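Local atomic coordinates of oxetanocin-like protein (PDB entry 1XX7), a protein that probably hydrolyses 2'-deoxyribonucleoside 5'-monophosphates to deoxyribonucleosides and phosphate, as a metal-dependent, homodimeric HD-domain nucleotidase. Residues N34-V38 against A39-Y43; V45-I48 against T49-A53; L127-I130 against A131-D135; E153-N156 against A157-D160. All coordinates share one frame; numbering follows the deposited sequence.

Contact 1 of 4, residues N34-V38 against A39-Y43; sequences NPESV and ADHSY. With NI (nickel (II) ion), chain G.
Val38 O is gripped twice by Ser42, whose N and OG each lie 2.8 Å from it and come in over opposite faces of the carbonyl plane. The same first turn of helix 38-58 begins with a capping box of Ser37 and Asp40. Ser37, the N-cap, accepts from Asp40 N through its OG at 3.1 Å; the hydroxyl reaches forward to that N-H from its position between the backbone N and the carbonyl carbon (chi1 73°). The return bond runs from Ser37 N to Asp40 OD2, 3.0 Å long and nearly straight at 173°, meeting the carboxylate on its anti side. Across the dimer interface Asp40 OD1 and Ser37 OG each pair with the other residue of the second subunit. With an alanine at Asp40, Ser37 N would probably be left without its acceptor and the serine of the second subunit without its mate. His41 N closes the first helical turn on Ser37 O at 3.1 Å. The imidazole, with CG anti to the backbone N (chi1 164°), carries the nickel ion together with His75, Asp76 and Asp132, as in HD domains. Asp135 OD2 probably pairs with ND1, while His41 NE2 binds the nickel at 2.2 Å.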
ATOM      1  N   ASN A  34       6.033   1.273  -3.314  1.00 29.00           N
ATOM      2  CA  ASN A  34       4.741   1.454  -3.990  1.00 31.93           C
ATOM      3  C   ASN A  34       5.043   1.932  -5.382  1.00 24.96           C
ATOM      4  O   ASN A  34       4.862   3.072  -5.687  1.00 22.25           O
ATOM      5  CB  ASN A  34       3.813   2.436  -3.232  1.00 38.14           C
ATOM      6  CG  ASN A  34       3.114   1.774  -1.997  1.00 43.75           C
ATOM      7  OD1 ASN A  34       3.252   2.242  -0.856  1.00 47.47           O
ATOM      8  ND2 ASN A  34       2.397   0.680  -2.232  1.00 44.79           N
ATOM      9  N   PRO A  35       5.562   1.033  -6.219  1.00 19.62           N
ATOM     10  CA  PRO A  35       6.133   1.470  -7.452  1.00 19.88           C
ATOM     11  C   PRO A  35       5.029   2.046  -8.411  1.00 22.26           C
ATOM     12  O   PRO A  35       3.890   1.610  -8.342  1.00 16.15           O
ATOM     13  CB  PRO A  35       6.745   0.187  -8.005  1.00 20.90           C
ATOM     14  CG  PRO A  35       5.911  -0.883  -7.434  1.00 23.24           C
ATOM     15  CD  PRO A  35       5.635  -0.431  -6.055  1.00 19.89           C
ATOM     16  N   GLU A  36       5.394   3.022  -9.247  1.00 20.15           N
ATOM     17  CA  GLU A  36       4.538   3.528 -10.348  1.00 16.22           C
ATOM     18  C   GLU A  36       3.988   2.419 -11.239  1.00 15.77           C
ATOM     19  O   GLU A  36       4.548   1.363 -11.378  1.00 15.32           O
ATOM     20  CB  GLU A  36       5.306   4.516 -11.204  1.00 14.60           C
ATOM     21  CG  GLU A  36       6.588   3.907 -11.845  1.00 17.82           C
ATOM     22  CD  GLU A  36       7.086   4.646 -13.057  1.00 17.76           C
ATOM     23  OE1 GLU A  36       6.511   5.718 -13.424  1.00 17.86           O
ATOM     24  OE2 GLU A  36       8.082   4.168 -13.625  1.00 16.30           O
ATOM     25  N   SER A  37       2.842   2.688 -11.814  1.00 17.74           N
ATOM     26  CA  SER A  37       2.262   1.860 -12.809  1.00 16.09           C
ATOM     27  C   SER A  37       2.812   2.200 -14.204  1.00 13.43           C
ATOM     28  O   SER A  37       3.527   3.216 -14.408  1.00 11.38           O
ATOM     29  CB  SER A  37       0.742   2.017 -12.758  1.00 17.98           C
ATOM     30  OG  SER A  37       0.333   3.270 -13.286  1.00 19.30           O
ATOM     31  N   VAL A  38       2.464   1.343 -15.161  1.00 11.65           N
ATOM     32  CA  VAL A  38       2.855   1.559 -16.545  1.00 14.43           C
ATOM     33  C   VAL A  38       2.156   2.811 -17.127  1.00 15.45           C
ATOM     34  O   VAL A  38       2.733   3.534 -17.959  1.00 17.19           O
ATOM     35  CB  VAL A  38       2.595   0.319 -17.396  1.00 15.87           C
ATOM     36  CG1 VAL A  38       2.952   0.579 -18.868  1.00 17.22           C
ATOM     37  CG2 VAL A  38       3.399  -0.843 -16.867  1.00 17.48           C
ATOM     38  N   ALA A  39       0.930   3.074 -16.669  1.00 16.15           N
ATOM     39  CA  ALA A  39       0.220   4.274 -17.045  1.00 17.48           C
ATOM     40  C   ALA A  39       0.846   5.542 -16.472  1.00 16.18           C
ATOM     41  O   ALA A  39       0.885   6.553 -17.151  1.00 17.58           O
ATOM     42  CB  ALA A  39      -1.185   4.174 -16.624  1.00 19.25           C
ATOM     43  N   ASP A  40       1.275   5.492 -15.213  1.00 15.91           N
ATOM     44  CA  ASP A  40       2.025   6.581 -14.548  1.00 16.48           C
ATOM     45  C   ASP A  40       3.245   6.965 -15.417  1.00 15.86           C
ATOM     46  O   ASP A  40       3.499   8.131 -15.727  1.00 12.47           O
ATOM     47  CB  ASP A  40       2.533   6.106 -13.169  1.00 19.68           C
ATOM     48  CG  ASP A  40       1.483   6.181 -12.061  1.00 22.13           C
ATOM     49  OD1 ASP A  40       0.609   7.122 -12.106  1.00 20.55           O
ATOM     50  OD2 ASP A  40       1.542   5.276 -11.143  1.00 14.08           O
ATOM     51  N   HIS A  41       4.001   5.928 -15.756  1.00 15.09           N
ATOM     52  CA  HIS A  41       5.164   6.013 -16.574  1.00 13.94           C
ATOM     53  C   HIS A  41       4.861   6.596 -17.934  1.00 14.78           C
ATOM     54  O   HIS A  41       5.533   7.525 -18.356  1.00 11.48           O
ATOM     55  CB  HIS A  41       5.732   4.599 -16.766  1.00 13.16           C
ATOM     56  CG  HIS A  41       6.700   4.500 -17.869  1.00 11.70           C
ATOM     57  ND1 HIS A  41       7.864   5.230 -17.896  1.00 12.42           N
ATOM     58  CD2 HIS A  41       6.684   3.771 -19.010  1.00 15.41           C
ATOM     59  CE1 HIS A  41       8.540   4.945 -18.994  1.00 10.19           C
ATOM     60  NE2 HIS A  41       7.856   4.054 -19.678  1.00 12.35           N
ATOM     61  N   SER A  42       3.862   6.017 -18.597  1.00 14.96           N
ATOM     62  CA  SER A  42       3.454   6.397 -19.939  1.00 18.95           C
ATOM     63  C   SER A  42       2.888   7.794 -20.058  1.00 20.13           C
ATOM     64  O   SER A  42       3.085   8.457 -21.105  1.00 19.82           O
ATOM     65  CB  SER A  42       2.420   5.419 -20.495  1.00 18.22           C
ATOM     66  OG  SER A  42       2.971   4.149 -20.660  1.00 22.67           O
ATOM     67  N   TYR A  43       2.192   8.234 -19.015  1.00 18.76           N
ATOM     68  CA  TYR A  43       1.801   9.626 -18.885  1.00 17.19           C
ATOM     69  C   TYR A  43       2.983  10.593 -18.973  1.00 20.23           C
ATOM     70  O   TYR A  43       2.932  11.592 -19.743  1.00 16.40           O
ATOM     71  CB  TYR A  43       1.055   9.926 -17.574  1.00 17.34           C
ATOM     72  CG  TYR A  43       0.887  11.403 -17.476  1.00 15.53           C
ATOM     73  CD1 TYR A  43      -0.007  12.064 -18.331  1.00 18.39           C
ATOM     74  CD2 TYR A  43       1.683  12.150 -16.680  1.00 12.34           C
ATOM     75  CE1 TYR A  43      -0.117  13.438 -18.328  1.00 17.04           C
ATOM     76  CE2 TYR A  43       1.583  13.553 -16.669  1.00 12.97           C
ATOM     77  CZ  TYR A  43       0.668  14.169 -17.509  1.00 16.90           C
ATOM     78  OH  TYR A  43       0.547  15.523 -17.554  1.00 18.23           O
TER
HETATM   79 NI    NI G 201       8.068   2.952 -21.610  1.00 32.09          NI

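Contact 2 of 4, residues V45-I48 against T49-A53; sequences VAFI and TLLLA
Val45 O takes two bonds from Thr49, one from the backbone N at 2.8 Å and a shorter one from OG1 at 2.7 Å. They arrive from opposite faces of the carbonyl plane, the hydroxyl standing 38° above it. With OG1 beside its own backbone N (chi1 -64°), the threonine can fold its hydroxyl back onto the preceding turn, and its polar atom is satisfied inside an otherwise apolar helix face. With a valine here the second grip on Val45 O is gone, and the carbonyl is likely to be held by the backbone N-H alone. At Ala46 the contact is purely main chain: its O receives Leu50 N at 3.1 Å. This regular i to i+4 pattern belongs to the interior of helix 38-58, a long helix of the all-helical HD domain, packed by helix 123-145 through Val45, Ile48, Thr49 and Leu52 and by helix 65-74 through Thr49. Phe47 and Leu51 then run side by side in the same direction, and the far end of the ring, CZ, meets Leu51 CD1 at 4.1 Å. Phe47 packs on Leu77 of the second subunit, and Leu51 on Ser9 of that same subunit, so this ridge faces the dimer interface. Ile48 lies alongside Leu52 in the same manner but more closely. Its CG2 branch, rather than the longer CG1 arm, does the touching, and presses on Leu52 CD1 at 3.5 Å, tighter than an ordinary methyl contact. The backbone of the same two residues is bonded, Leu52 N to Ile48 O at 2.7 Å.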
ATOM      1  N   VAL A  45       6.058  10.026 -19.979  1.00 15.28           N
ATOM      2  CA  VAL A  45       6.719   9.852 -21.293  1.00 20.20           C
ATOM      3  C   VAL A  45       6.041  10.781 -22.374  1.00 21.05           C
ATOM      4  O   VAL A  45       6.748  11.461 -23.132  1.00 19.25           O
ATOM      5  CB  VAL A  45       6.735   8.356 -21.766  1.00 17.09           C
ATOM      6  CG1 VAL A  45       7.226   8.222 -23.209  1.00 20.77           C
ATOM      7  CG2 VAL A  45       7.615   7.532 -20.862  1.00 21.01           C
ATOM      8  N   ALA A  46       4.691  10.773 -22.417  1.00 17.76           N
ATOM      9  CA  ALA A  46       3.918  11.657 -23.281  1.00 19.10           C
ATOM     10  C   ALA A  46       4.227  13.097 -22.960  1.00 21.36           C
ATOM     11  O   ALA A  46       4.554  13.887 -23.881  1.00 17.11           O
ATOM     12  CB  ALA A  46       2.422  11.391 -23.162  1.00 18.07           C
ATOM     13  N   PHE A  47       4.204  13.429 -21.651  1.00 20.55           N
ATOM     14  CA  PHE A  47       4.589  14.761 -21.216  1.00 18.69           C
ATOM     15  C   PHE A  47       6.005  15.184 -21.662  1.00 19.06           C
ATOM     16  O   PHE A  47       6.219  16.326 -22.083  1.00 21.02           O
ATOM     17  CB  PHE A  47       4.431  14.947 -19.696  1.00 19.67           C
ATOM     18  CG  PHE A  47       4.834  16.298 -19.225  1.00 23.21           C
ATOM     19  CD1 PHE A  47       3.982  17.358 -19.335  1.00 26.69           C
ATOM     20  CD2 PHE A  47       6.106  16.535 -18.734  1.00 22.28           C
ATOM     21  CE1 PHE A  47       4.390  18.649 -18.918  1.00 26.30           C
ATOM     22  CE2 PHE A  47       6.483  17.799 -18.317  1.00 25.45           C
ATOM     23  CZ  PHE A  47       5.613  18.850 -18.399  1.00 20.99           C
ATOM     24  N   ILE A  48       6.978  14.303 -21.473  1.00 21.61           N
ATOM     25  CA  ILE A  48       8.356  14.644 -21.755  1.00 19.79           C
ATOM     26  C   ILE A  48       8.517  14.789 -23.269  1.00 19.47           C
ATOM     27  O   ILE A  48       9.225  15.685 -23.732  1.00 19.93           O
ATOM     28  CB  ILE A  48       9.348  13.567 -21.223  1.00 19.54           C
ATOM     29  CG1 ILE A  48       9.405  13.597 -19.701  1.00 20.72           C
ATOM     30  CG2 ILE A  48      10.774  13.760 -21.838  1.00 14.17           C
ATOM     31  CD1 ILE A  48       9.987  12.366 -19.101  1.00 20.62           C
ATOM     32  N   THR A  49       7.859  13.908 -24.013  1.00 19.41           N
ATOM     33  CA  THR A  49       7.865  13.952 -25.488  1.00 23.05           C
ATOM     34  C   THR A  49       7.415  15.339 -26.018  1.00 23.87           C
ATOM     35  O   THR A  49       8.067  15.922 -26.888  1.00 22.07           O
ATOM     36  CB  THR A  49       6.979  12.807 -26.103  1.00 19.52           C
ATOM     37  OG1 THR A  49       7.521  11.529 -25.768  1.00 20.14           O
ATOM     38  CG2 THR A  49       6.885  12.935 -27.623  1.00 19.99           C
ATOM     39  N   LEU A  50       6.292  15.831 -25.480  1.00 26.94           N
ATOM     40  CA  LEU A  50       5.778  17.164 -25.747  1.00 25.85           C
ATOM     41  C   LEU A  50       6.804  18.242 -25.446  1.00 27.50           C
ATOM     42  O   LEU A  50       7.091  19.082 -26.288  1.00 28.85           O
ATOM     43  CB  LEU A  50       4.533  17.401 -24.910  1.00 30.04           C
ATOM     44  CG  LEU A  50       3.797  18.742 -25.038  1.00 33.06           C
ATOM     45  CD1 LEU A  50       3.365  18.963 -26.474  1.00 37.37           C
ATOM     46  CD2 LEU A  50       2.600  18.715 -24.148  1.00 35.01           C
ATOM     47  N   LEU A  51       7.336  18.212 -24.235  1.00 25.76           N
ATOM     48  CA  LEU A  51       8.369  19.133 -23.801  1.00 31.16           C
ATOM     49  C   LEU A  51       9.613  19.106 -24.725  1.00 30.76           C
ATOM     50  O   LEU A  51      10.096  20.150 -25.170  1.00 27.60           O
ATOM     51  CB  LEU A  51       8.788  18.799 -22.356  1.00 34.70           C
ATOM     52  CG  LEU A  51       9.160  20.006 -21.513  1.00 39.44           C
ATOM     53  CD1 LEU A  51       7.880  20.848 -21.127  1.00 41.91           C
ATOM     54  CD2 LEU A  51       9.961  19.598 -20.256  1.00 38.64           C
ATOM     55  N   LEU A  52      10.129  17.915 -25.010  1.00 29.75           N
ATOM     56  CA  LEU A  52      11.305  17.801 -25.870  1.00 28.81           C
ATOM     57  C   LEU A  52      10.995  18.248 -27.309  1.00 27.32           C
ATOM     58  O   LEU A  52      11.773  18.984 -27.889  1.00 26.97           O
ATOM     59  CB  LEU A  52      11.905  16.393 -25.835  1.00 28.09           C
ATOM     60  CG  LEU A  52      12.393  15.811 -24.479  1.00 30.18           C
ATOM     61  CD1 LEU A  52      12.724  14.350 -24.638  1.00 30.88           C
ATOM     62  CD2 LEU A  52      13.550  16.509 -23.922  1.00 30.88           C
ATOM     63  N   ALA A  53       9.869  17.802 -27.870  1.00 26.77           N
ATOM     64  CA  ALA A  53       9.408  18.284 -29.173  1.00 26.40           C
ATOM     65  C   ALA A  53       9.473  19.818 -29.234  1.00 30.05           C
ATOM     66  O   ALA A  53      10.000  20.381 -30.195  1.00 28.65           O
ATOM     67  CB  ALA A  53       7.985  17.797 -29.456  1.00 27.71           C
TER

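Contact 3 of 4, residues L127-I130 against A131-D135; sequences LVKI and ADKLD. With NI (nickel (II) ion), chain G.
The last metal ligand of the HD motif, Asp132, rides on helix 123-145, and this contact is the pair of helical turns that present it. Its backbone N bonds to Val128 O at 2.9 Å, while its side chain leaves the helix with CG anti to the backbone N (chi1 -175°). From there OD1 binds the nickel ion at 2.0 Å, completing the site with His41, His75 and Asp76; OD2 stays well back from the metal. The neighbouring ridge is formed by two lysines that meet through their aliphatic parts. Lys129, bent at its second and third torsions, offers CG to Lys133 CE at 3.8 Å, and the chains cross at a slant with their ammonium groups kept apart. Those ends are drawn to different partners, Lys129 to the ring of Tyr117 in a cation-pi contact and Lys133 to Asp160 in a long, weak ion pair. On another side of the helix Ile130 and Leu134 point the same way, both packing on Leu161 of helix 157-161. Ala131, bonded to Leu127 O through its N at 3.0 Å, rests its methyl against Ile48 and Thr49 of helix 38-58. Ile130 CG2 and Leu134 CD1 touch at 3.8 Å.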
ATOM      1  N   LEU A 127      12.857  10.282 -30.625  1.00 21.55           N
ATOM      2  CA  LEU A 127      12.344  11.223 -29.631  1.00 25.41           C
ATOM      3  C   LEU A 127      11.609  10.517 -28.447  1.00 20.61           C
ATOM      4  O   LEU A 127      11.815  10.871 -27.301  1.00 17.28           O
ATOM      5  CB  LEU A 127      11.419  12.277 -30.274  1.00 25.07           C
ATOM      6  CG  LEU A 127      10.769  13.270 -29.281  1.00 26.05           C
ATOM      7  CD1 LEU A 127      11.776  13.999 -28.444  1.00 24.59           C
ATOM      8  CD2 LEU A 127       9.890  14.273 -30.030  1.00 28.02           C
ATOM      9  N   VAL A 128      10.752   9.554 -28.759  1.00 19.59           N
ATOM     10  CA  VAL A 128       9.981   8.874 -27.736  1.00 21.04           C
ATOM     11  C   VAL A 128      10.863   7.902 -26.952  1.00 21.66           C
ATOM     12  O   VAL A 128      10.667   7.748 -25.751  1.00 20.02           O
ATOM     13  CB  VAL A 128       8.741   8.161 -28.312  1.00 19.76           C
ATOM     14  CG1 VAL A 128       7.967   7.510 -27.196  1.00 21.89           C
ATOM     15  CG2 VAL A 128       7.827   9.159 -29.032  1.00 20.40           C
ATOM     16  N   LYS A 129      11.830   7.269 -27.616  1.00 18.60           N
ATOM     17  CA  LYS A 129      12.851   6.493 -26.910  1.00 21.06           C
ATOM     18  C   LYS A 129      13.673   7.312 -25.901  1.00 20.74           C
ATOM     19  O   LYS A 129      13.970   6.866 -24.765  1.00 22.50           O
ATOM     20  CB  LYS A 129      13.795   5.793 -27.919  1.00 26.95           C
ATOM     21  CG  LYS A 129      14.674   4.664 -27.299  1.00 29.93           C
ATOM     22  CD  LYS A 129      13.887   3.382 -26.917  1.00 32.01           C
ATOM     23  CE  LYS A 129      13.714   2.467 -28.150  1.00 39.63           C
ATOM     24  NZ  LYS A 129      12.908   1.207 -27.979  1.00 36.79           N
ATOM     25  N   ILE A 130      14.029   8.521 -26.293  1.00 21.80           N
ATOM     26  CA  ILE A 130      14.687   9.420 -25.384  1.00 23.18           C
ATOM     27  C   ILE A 130      13.790   9.768 -24.187  1.00 20.95           C
ATOM     28  O   ILE A 130      14.236   9.766 -23.069  1.00 16.65           O
ATOM     29  CB  ILE A 130      15.173  10.680 -26.107  1.00 23.30           C
ATOM     30  CG1 ILE A 130      16.384  10.318 -26.962  1.00 24.17           C
ATOM     31  CG2 ILE A 130      15.619  11.759 -25.090  1.00 27.06           C
ATOM     32  CD1 ILE A 130      16.743  11.392 -27.964  1.00 26.33           C
ATOM     33  N   ALA A 131      12.535  10.086 -24.451  1.00 21.50           N
ATOM     34  CA  ALA A 131      11.589  10.474 -23.387  1.00 22.64           C
ATOM     35  C   ALA A 131      11.377   9.337 -22.389  1.00 18.99           C
ATOM     36  O   ALA A 131      11.276   9.539 -21.210  1.00 18.14           O
ATOM     37  CB  ALA A 131      10.237  10.888 -24.017  1.00 22.18           C
ATOM     38  N   ASP A 132      11.263   8.138 -22.918  1.00 23.11           N
ATOM     39  CA  ASP A 132      11.060   6.952 -22.128  1.00 23.80           C
ATOM     40  C   ASP A 132      12.204   6.675 -21.117  1.00 23.91           C
ATOM     41  O   ASP A 132      11.977   6.395 -19.920  1.00 21.40           O
ATOM     42  CB  ASP A 132      10.896   5.798 -23.092  1.00 18.65           C
ATOM     43  CG  ASP A 132      10.552   4.524 -22.392  1.00 20.54           C
ATOM     44  OD1 ASP A 132       9.449   4.407 -21.870  1.00 22.50           O
ATOM     45  OD2 ASP A 132      11.397   3.636 -22.337  1.00 23.85           O
ATOM     46  N   LYS A 133      13.428   6.777 -21.627  1.00 25.09           N
ATOM     47  CA  LYS A 133      14.628   6.641 -20.826  1.00 22.62           C
ATOM     48  C   LYS A 133      14.789   7.752 -19.838  1.00 21.36           C
ATOM     49  O   LYS A 133      15.230   7.519 -18.720  1.00 22.89           O
ATOM     50  CB  LYS A 133      15.842   6.526 -21.752  1.00 28.52           C
ATOM     51  CG  LYS A 133      15.862   5.151 -22.463  1.00 29.43           C
ATOM     52  CD  LYS A 133      16.757   5.133 -23.679  1.00 35.18           C
ATOM     53  CE  LYS A 133      16.796   3.737 -24.320  1.00 35.55           C
ATOM     54  NZ  LYS A 133      16.867   2.664 -23.256  1.00 38.14           N
ATOM     55  N   LEU A 134      14.431   8.970 -20.232  1.00 19.47           N
ATOM     56  CA  LEU A 134      14.466  10.111 -19.299  1.00 20.68           C
ATOM     57  C   LEU A 134      13.467   9.989 -18.151  1.00 18.81           C
ATOM     58  O   LEU A 134      13.794  10.318 -17.036  1.00 18.16           O
ATOM     59  CB  LEU A 134      14.256  11.420 -20.034  1.00 23.41           C
ATOM     60  CG  LEU A 134      15.410  11.795 -20.980  1.00 25.05           C
ATOM     61  CD1 LEU A 134      15.137  13.163 -21.556  1.00 28.79           C
ATOM     62  CD2 LEU A 134      16.759  11.758 -20.300  1.00 27.78           C
ATOM     63  N   ASP A 135      12.248   9.538 -18.437  1.00 19.05           N
ATOM     64  CA  ASP A 135      11.287   9.288 -17.391  1.00 20.05           C
ATOM     65  C   ASP A 135      11.869   8.285 -16.346  1.00 15.88           C
ATOM     66  O   ASP A 135      11.801   8.533 -15.153  1.00 17.78           O
ATOM     67  CB  ASP A 135      10.001   8.716 -17.957  1.00 19.98           C
ATOM     68  CG  ASP A 135       9.067   8.248 -16.872  1.00 20.96           C
ATOM     69  OD1 ASP A 135       8.538   9.098 -16.105  1.00 20.41           O
ATOM     70  OD2 ASP A 135       8.894   7.028 -16.770  1.00 20.04           O
TER
HETATM   71 NI    NI G 201       8.068   2.952 -21.610  1.00 32.09          NI

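Contact 4 of 4, residues E153-N156 against A157-D160; sequences EFWN and ALED
Main-chain bonds carry most of this contact, which centres on Trp155 and Leu158, and they follow the i to i+3 spacing of a 3-10 turn. Leu158 N bonds to Trp155 O at 3.1 Å; the donor stands 55° above the carbonyl plane, a steep approach that comes with so tight a turn. Two weak bonds flank it, Ala157 N to Phe154 O at 3.4 Å and Glu159 N to Asn156 O at 3.1 Å, the latter bent to 134°. The 3-10 segment 153-155 thus passes into the weakly bonded helix that follows. Apolar contact is slight: Leu158 CD1 comes to the edge of the indole, near its plane, 4.4 Å from Trp155 CE3. Among the polar side chains, Asn156 and Glu159 lie alongside one another, pointing the same way, with amide and carboxylate planes only 11° apart. Their nearest side-chain approach, Asn156 CB to Glu159 OE1, is 4.1 Å, so the two side chains are not bonded to each other. Trp155 NE1 bonds to Glu144, and Glu153 forms a salt bridge with Lys30. Phe154 and Trp155 lay this turn against helix 123-145, through Met136, Ala140, Ile137 and Tyr141, while Leu158 packs on Ile174 and Arg178 of helix 171-179.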
ATOM      1  N   GLU A 153      22.294   1.411 -11.388  1.00 34.93           N
ATOM      2  CA  GLU A 153      22.305   0.846 -12.715  1.00 38.78           C
ATOM      3  C   GLU A 153      21.357   1.567 -13.696  1.00 38.31           C
ATOM      4  O   GLU A 153      21.609   1.546 -14.920  1.00 31.22           O
ATOM      5  CB  GLU A 153      21.902  -0.636 -12.658  1.00 43.81           C
ATOM      6  CG  GLU A 153      20.467  -0.810 -12.194  1.00 49.71           C
ATOM      7  CD  GLU A 153      20.026  -2.235 -12.094  1.00 55.10           C
ATOM      8  OE1 GLU A 153      19.676  -2.838 -13.146  1.00 63.42           O
ATOM      9  OE2 GLU A 153      19.997  -2.742 -10.960  1.00 52.87           O
ATOM     10  N   PHE A 154      20.263   2.162 -13.184  1.00 33.10           N
ATOM     11  CA  PHE A 154      19.228   2.720 -14.063  1.00 32.42           C
ATOM     12  C   PHE A 154      19.752   3.950 -14.786  1.00 31.82           C
ATOM     13  O   PHE A 154      19.275   4.308 -15.854  1.00 36.04           O
ATOM     14  CB  PHE A 154      17.936   3.024 -13.285  1.00 34.39           C
ATOM     15  CG  PHE A 154      17.154   1.799 -12.943  1.00 33.45           C
ATOM     16  CD1 PHE A 154      16.417   1.148 -13.898  1.00 35.27           C
ATOM     17  CD2 PHE A 154      17.201   1.257 -11.671  1.00 33.88           C
ATOM     18  CE1 PHE A 154      15.717  -0.024 -13.570  1.00 38.38           C
ATOM     19  CE2 PHE A 154      16.494   0.117 -11.352  1.00 31.99           C
ATOM     20  CZ  PHE A 154      15.761  -0.517 -12.279  1.00 35.13           C
ATOM     21  N   TRP A 155      20.772   4.560 -14.207  1.00 32.42           N
ATOM     22  CA  TRP A 155      21.467   5.680 -14.813  1.00 34.93           C
ATOM     23  C   TRP A 155      22.313   5.300 -16.032  1.00 36.65           C
ATOM     24  O   TRP A 155      22.737   6.172 -16.796  1.00 40.11           O
ATOM     25  CB  TRP A 155      22.356   6.299 -13.761  1.00 36.51           C
ATOM     26  CG  TRP A 155      21.563   6.845 -12.611  1.00 38.53           C
ATOM     27  CD1 TRP A 155      21.037   6.152 -11.538  1.00 37.20           C
ATOM     28  CD2 TRP A 155      21.209   8.215 -12.414  1.00 38.65           C
ATOM     29  NE1 TRP A 155      20.387   7.014 -10.697  1.00 37.59           N
ATOM     30  CE2 TRP A 155      20.477   8.288 -11.213  1.00 38.87           C
ATOM     31  CE3 TRP A 155      21.426   9.390 -13.151  1.00 36.59           C
ATOM     32  CZ2 TRP A 155      19.964   9.487 -10.737  1.00 37.06           C
ATOM     33  CZ3 TRP A 155      20.925  10.562 -12.681  1.00 35.63           C
ATOM     34  CH2 TRP A 155      20.198  10.611 -11.486  1.00 36.75           C
ATOM     35  N   ASN A 156      22.567   4.002 -16.211  1.00 38.15           N
ATOM     36  CA  ASN A 156      23.338   3.533 -17.351  1.00 37.77           C
ATOM     37  C   ASN A 156      22.590   3.800 -18.660  1.00 38.73           C
ATOM     38  O   ASN A 156      23.195   3.771 -19.739  1.00 40.26           O
ATOM     39  CB  ASN A 156      23.693   2.028 -17.214  1.00 33.55           C
ATOM     40  CG  ASN A 156      24.658   1.743 -16.055  1.00 32.26           C
ATOM     41  OD1 ASN A 156      25.400   2.628 -15.612  1.00 31.48           O
ATOM     42  ND2 ASN A 156      24.653   0.494 -15.567  1.00 29.53           N
ATOM     43  N   ALA A 157      21.283   4.064 -18.575  1.00 38.79           N
ATOM     44  CA  ALA A 157      20.503   4.392 -19.770  1.00 36.85           C
ATOM     45  C   ALA A 157      20.909   5.749 -20.379  1.00 34.54           C
ATOM     46  O   ALA A 157      20.664   5.965 -21.551  1.00 35.60           O
ATOM     47  CB  ALA A 157      18.967   4.335 -19.496  1.00 34.89           C
ATOM     48  N   LEU A 158      21.524   6.640 -19.601  1.00 34.14           N
ATOM     49  CA  LEU A 158      22.118   7.855 -20.176  1.00 39.03           C
ATOM     50  C   LEU A 158      23.052   7.505 -21.350  1.00 42.77           C
ATOM     51  O   LEU A 158      23.007   8.167 -22.400  1.00 41.35           O
ATOM     52  CB  LEU A 158      22.901   8.652 -19.145  1.00 40.90           C
ATOM     53  CG  LEU A 158      22.170   9.652 -18.272  1.00 43.67           C
ATOM     54  CD1 LEU A 158      23.095  10.187 -17.160  1.00 44.97           C
ATOM     55  CD2 LEU A 158      21.626  10.798 -19.100  1.00 45.24           C
ATOM     56  N   GLU A 159      23.866   6.456 -21.184  1.00 42.58           N
ATOM     57  CA  GLU A 159      24.810   6.030 -22.225  1.00 46.14           C
ATOM     58  C   GLU A 159      24.103   5.653 -23.526  1.00 46.71           C
ATOM     59  O   GLU A 159      24.655   5.825 -24.600  1.00 47.71           O
ATOM     60  CB  GLU A 159      25.638   4.822 -21.760  1.00 46.83           C
ATOM     61  CG  GLU A 159      26.438   5.009 -20.457  1.00 48.37           C
ATOM     62  CD  GLU A 159      26.898   3.669 -19.823  1.00 49.31           C
ATOM     63  OE1 GLU A 159      26.398   2.585 -20.245  1.00 45.26           O
ATOM     64  OE2 GLU A 159      27.756   3.710 -18.889  1.00 49.27           O
ATOM     65  N   ASP A 160      22.889   5.113 -23.421  1.00 50.09           N
ATOM     66  CA  ASP A 160      22.121   4.671 -24.601  1.00 51.01           C
ATOM     67  C   ASP A 160      21.575   5.848 -25.466  1.00 48.77           C
ATOM     68  O   ASP A 160      21.179   5.649 -26.613  1.00 43.11           O
ATOM     69  CB  ASP A 160      20.912   3.803 -24.196  1.00 55.11           C
ATOM     70  CG  ASP A 160      21.247   2.684 -23.210  1.00 58.30           C
ATOM     71  OD1 ASP A 160      22.448   2.457 -22.871  1.00 57.48           O
ATOM     72  OD2 ASP A 160      20.256   2.029 -22.773  1.00 59.29           O
TER

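The four contacts follow one another along the chain, each a local piece of an all-helical HD domain. Contacts 1 and 2 lie in series on helix 38-58, their centres 16 Å apart, and both touch the second subunit. Contact 3, on helix 123-145, joins them: its centre is 8 Å from that of contact 2, where Ala131 and Leu127 pack on the earlier helix, and 14 Å from that of contact 1, with which it shares the nickel ion. The two helices thus supply ligands from distant parts of the sequence. Contact 4, which adds no ligand, lies about 12 Å from contact 3 between centres, and the two meet through a long, weak ion pair of Lys133 and Asp160.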